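Local coordinates for maleylacetate reductase (Agrobacterium tumefaciens, PDB 3HL0), which reduces maleylacetate to 3-oxoadipate with NADH, probably as a step in the breakdown of gamma-resorcylate, at residues L157-P162 / G216-A221. Numbering follows the deposited sequence.
Sequences LTLGLP and GARETA. With NAD (nicotinamide-adenine-dinucleotide), chain D.
Arg-218 reaches out of helix 215-234 and puts its guanidinium group among three backbone carbonyls of the loop 157-162. The firm bond runs from Arg-218 NH2 to Leu-161 O, 2.9 Å away; the donor lies in the carbonyl plane on a lone pair, while the oxygen sits near the edge of the guanidinium group, tilted 19° out of its plane. A second, weak bond joins Arg-218 NH2 to Leu-159 O at 3.3 Å, bent to 121° at the hydrogen. Thr-158 O does something different: it stands over one face of the group, 3.0 Å above the plane at its centre, too poorly angled to accept an N-H but placed where its negative end probably suits the cation. That oxygen already accepts Leu-161 N, closing the type I beta turn Thr-158 to Leu-161. Alongside, the Thr-158 side chain runs antiparallel to the arginine chain, with OG1 3.6 Å from Arg-218 CB, and Leu-159 CD2 touches Arg-218 CG. The turn belongs to the connection from the parallel sheet of the nucleotide-binding domain, after strand 150-153, into helix 163-180 of the helical part of this iron-containing alcohol dehydrogenase fold. The loop's other side meets the NAD adenine: with CG anti to the backbone N (chi1 -178°), the Leu-161 side chain carries CD1 to the base, 3.5 Å from NAD C5A, and just before the turn Leu-157 O accepts a weak bond from NAD N6A. Farther out, a water donates to both Thr-158 OG1 and Arg-218 O, tying loop to helix a second time, and OG1 is also hydrogen-bonded to Ala-155 O. The remaining guanidinium nitrogens are held from elsewhere, NE by Pro-212 O and NH1 by the hydroxyls of Ser-166 and Tyr-121, which together fix the rotation of the group.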
# COMPACT_ATOMS: atom_id res chain seq x y z
N LEU A 157 10.24 15.19 -8.12
CA LEU A 157 8.99 14.58 -7.70
C LEU A 157 9.21 13.21 -7.03
O LEU A 157 8.30 12.65 -6.44
CB LEU A 157 8.06 14.42 -8.89
CG LEU A 157 7.77 15.73 -9.61
CD1 LEU A 157 6.63 15.45 -10.56
CD2 LEU A 157 7.43 16.86 -8.65
N THR A 158 10.44 12.72 -7.11
CA THR A 158 10.80 11.46 -6.46
C THR A 158 11.53 11.63 -5.14
O THR A 158 11.79 10.64 -4.46
CB THR A 158 11.64 10.55 -7.36
OG1 THR A 158 12.91 11.14 -7.60
CG2 THR A 158 10.90 10.22 -8.68
N LEU A 159 11.85 12.86 -4.75
CA LEU A 159 12.57 13.07 -3.50
C LEU A 159 11.71 12.52 -2.35
O LEU A 159 12.27 11.97 -1.37
CB LEU A 159 12.90 14.55 -3.25
CG LEU A 159 13.93 15.18 -4.23
CD1 LEU A 159 13.88 16.70 -4.13
CD2 LEU A 159 15.33 14.71 -4.00
N GLY A 160 10.39 12.63 -2.52
CA GLY A 160 9.45 12.21 -1.48
C GLY A 160 9.03 10.76 -1.54
O GLY A 160 8.16 10.32 -0.75
N LEU A 161 9.64 9.99 -2.44
CA LEU A 161 9.26 8.58 -2.54
C LEU A 161 9.89 7.87 -1.34
O LEU A 161 11.10 7.92 -1.14
CB LEU A 161 9.73 8.00 -3.87
CG LEU A 161 9.38 6.53 -4.16
CD1 LEU A 161 7.87 6.28 -4.29
CD2 LEU A 161 10.18 6.02 -5.44
N PRO A 162 9.08 7.19 -0.51
CA PRO A 162 9.66 6.62 0.72
C PRO A 162 10.77 5.62 0.40
O PRO A 162 10.78 5.00 -0.70
CB PRO A 162 8.46 5.91 1.36
CG PRO A 162 7.25 6.71 0.93
CD PRO A 162 7.61 7.07 -0.54
N GLY A 216 20.97 14.25 -7.09
CA GLY A 216 21.84 13.55 -8.07
C GLY A 216 21.56 12.06 -8.11
O GLY A 216 21.41 11.47 -9.19
N ALA A 217 21.48 11.46 -6.93
CA ALA A 217 21.16 10.02 -6.87
C ALA A 217 19.75 9.74 -7.40
O ALA A 217 19.52 8.72 -8.08
CB ALA A 217 21.34 9.49 -5.45
N ARG A 218 18.78 10.59 -7.06
CA ARG A 218 17.42 10.47 -7.59
C ARG A 218 17.40 10.58 -9.12
O ARG A 218 16.69 9.83 -9.78
CB ARG A 218 16.43 11.46 -6.95
CG ARG A 218 16.11 11.15 -5.47
CD ARG A 218 15.35 9.83 -5.29
NE ARG A 218 14.83 9.80 -3.91
CZ ARG A 218 14.00 8.88 -3.44
NH1 ARG A 218 13.62 7.84 -4.20
NH2 ARG A 218 13.55 9.02 -2.20
N GLU A 219 18.18 11.50 -9.68
CA GLU A 219 18.21 11.63 -11.13
C GLU A 219 18.72 10.34 -11.76
O GLU A 219 18.13 9.86 -12.77
CB GLU A 219 19.11 12.83 -11.53
CG GLU A 219 18.43 14.16 -11.21
CD GLU A 219 19.33 15.33 -11.58
OE1 GLU A 219 20.56 15.15 -11.60
OE2 GLU A 219 18.79 16.41 -11.88
N THR A 220 19.78 9.79 -11.19
CA THR A 220 20.42 8.61 -11.73
C THR A 220 19.42 7.45 -11.65
O THR A 220 19.27 6.68 -12.61
CB THR A 220 21.72 8.31 -10.99
OG1 THR A 220 22.61 9.43 -11.23
CG2 THR A 220 22.37 7.07 -11.52
N ALA A 221 18.75 7.31 -10.50
CA ALA A 221 17.80 6.18 -10.42
C ALA A 221 16.62 6.33 -11.39
O ALA A 221 16.14 5.35 -11.95
CB ALA A 221 17.26 6.05 -9.00
PA NAD D . 1.96 2.25 -7.13
O1A NAD D . 1.73 3.08 -8.35
O2A NAD D . 0.96 1.22 -6.78
O5B NAD D . 2.32 3.24 -5.92
C5B NAD D . 2.31 2.72 -4.59
C4B NAD D . 2.00 3.88 -3.65
O4B NAD D . 3.11 4.78 -3.65
C3B NAD D . 0.75 4.66 -4.09
O3B NAD D . -0.10 4.99 -2.98
C2B NAD D . 1.36 5.90 -4.70
O2B NAD D . 0.52 7.03 -4.63
C1B NAD D . 2.64 6.10 -3.86
N9A NAD D . 3.68 6.88 -4.56
C8A NAD D . 4.18 6.66 -5.83
N7A NAD D . 5.13 7.59 -6.10
C5A NAD D . 5.25 8.43 -5.02
C6A NAD D . 6.05 9.54 -4.77
N6A NAD D . 7.15 9.87 -5.51
N1A NAD D . 5.88 10.16 -3.54
C2A NAD D . 4.98 9.69 -2.61
N3A NAD D . 4.20 8.59 -2.85
C4A NAD D . 4.34 7.97 -4.05
O3 NAD D . 3.35 1.40 -7.25
PN NAD D . 4.20 0.95 -8.56
O1N NAD D . 5.09 -0.14 -8.05
O2N NAD D . 4.77 2.18 -9.10
O5D NAD D . 3.15 0.31 -9.58
C5D NAD D . 2.63 -1.00 -9.41
C4D NAD D . 1.51 -1.18 -10.43
O4D NAD D . 2.03 -0.88 -11.72
C3D NAD D . 1.06 -2.63 -10.48
O3D NAD D . -0.34 -2.64 -10.80
C2D NAD D . 1.88 -3.20 -11.61
O2D NAD D . 1.32 -4.37 -12.21
C1D NAD D . 1.92 -2.02 -12.56
N1N NAD D . 3.04 -2.05 -13.49
C2N NAD D . 2.73 -2.08 -14.82
C3N NAD D . 3.75 -2.12 -15.74
C7N NAD D . 3.29 -2.11 -17.15
O7N NAD D . 4.29 -2.06 -18.04
N7N NAD D . 1.98 -2.16 -17.47
C4N NAD D . 5.14 -2.08 -15.37
C5N NAD D . 5.43 -2.06 -14.00
C6N NAD D . 4.37 -2.05 -13.08
O HOH W 1 14.40 9.10 -8.53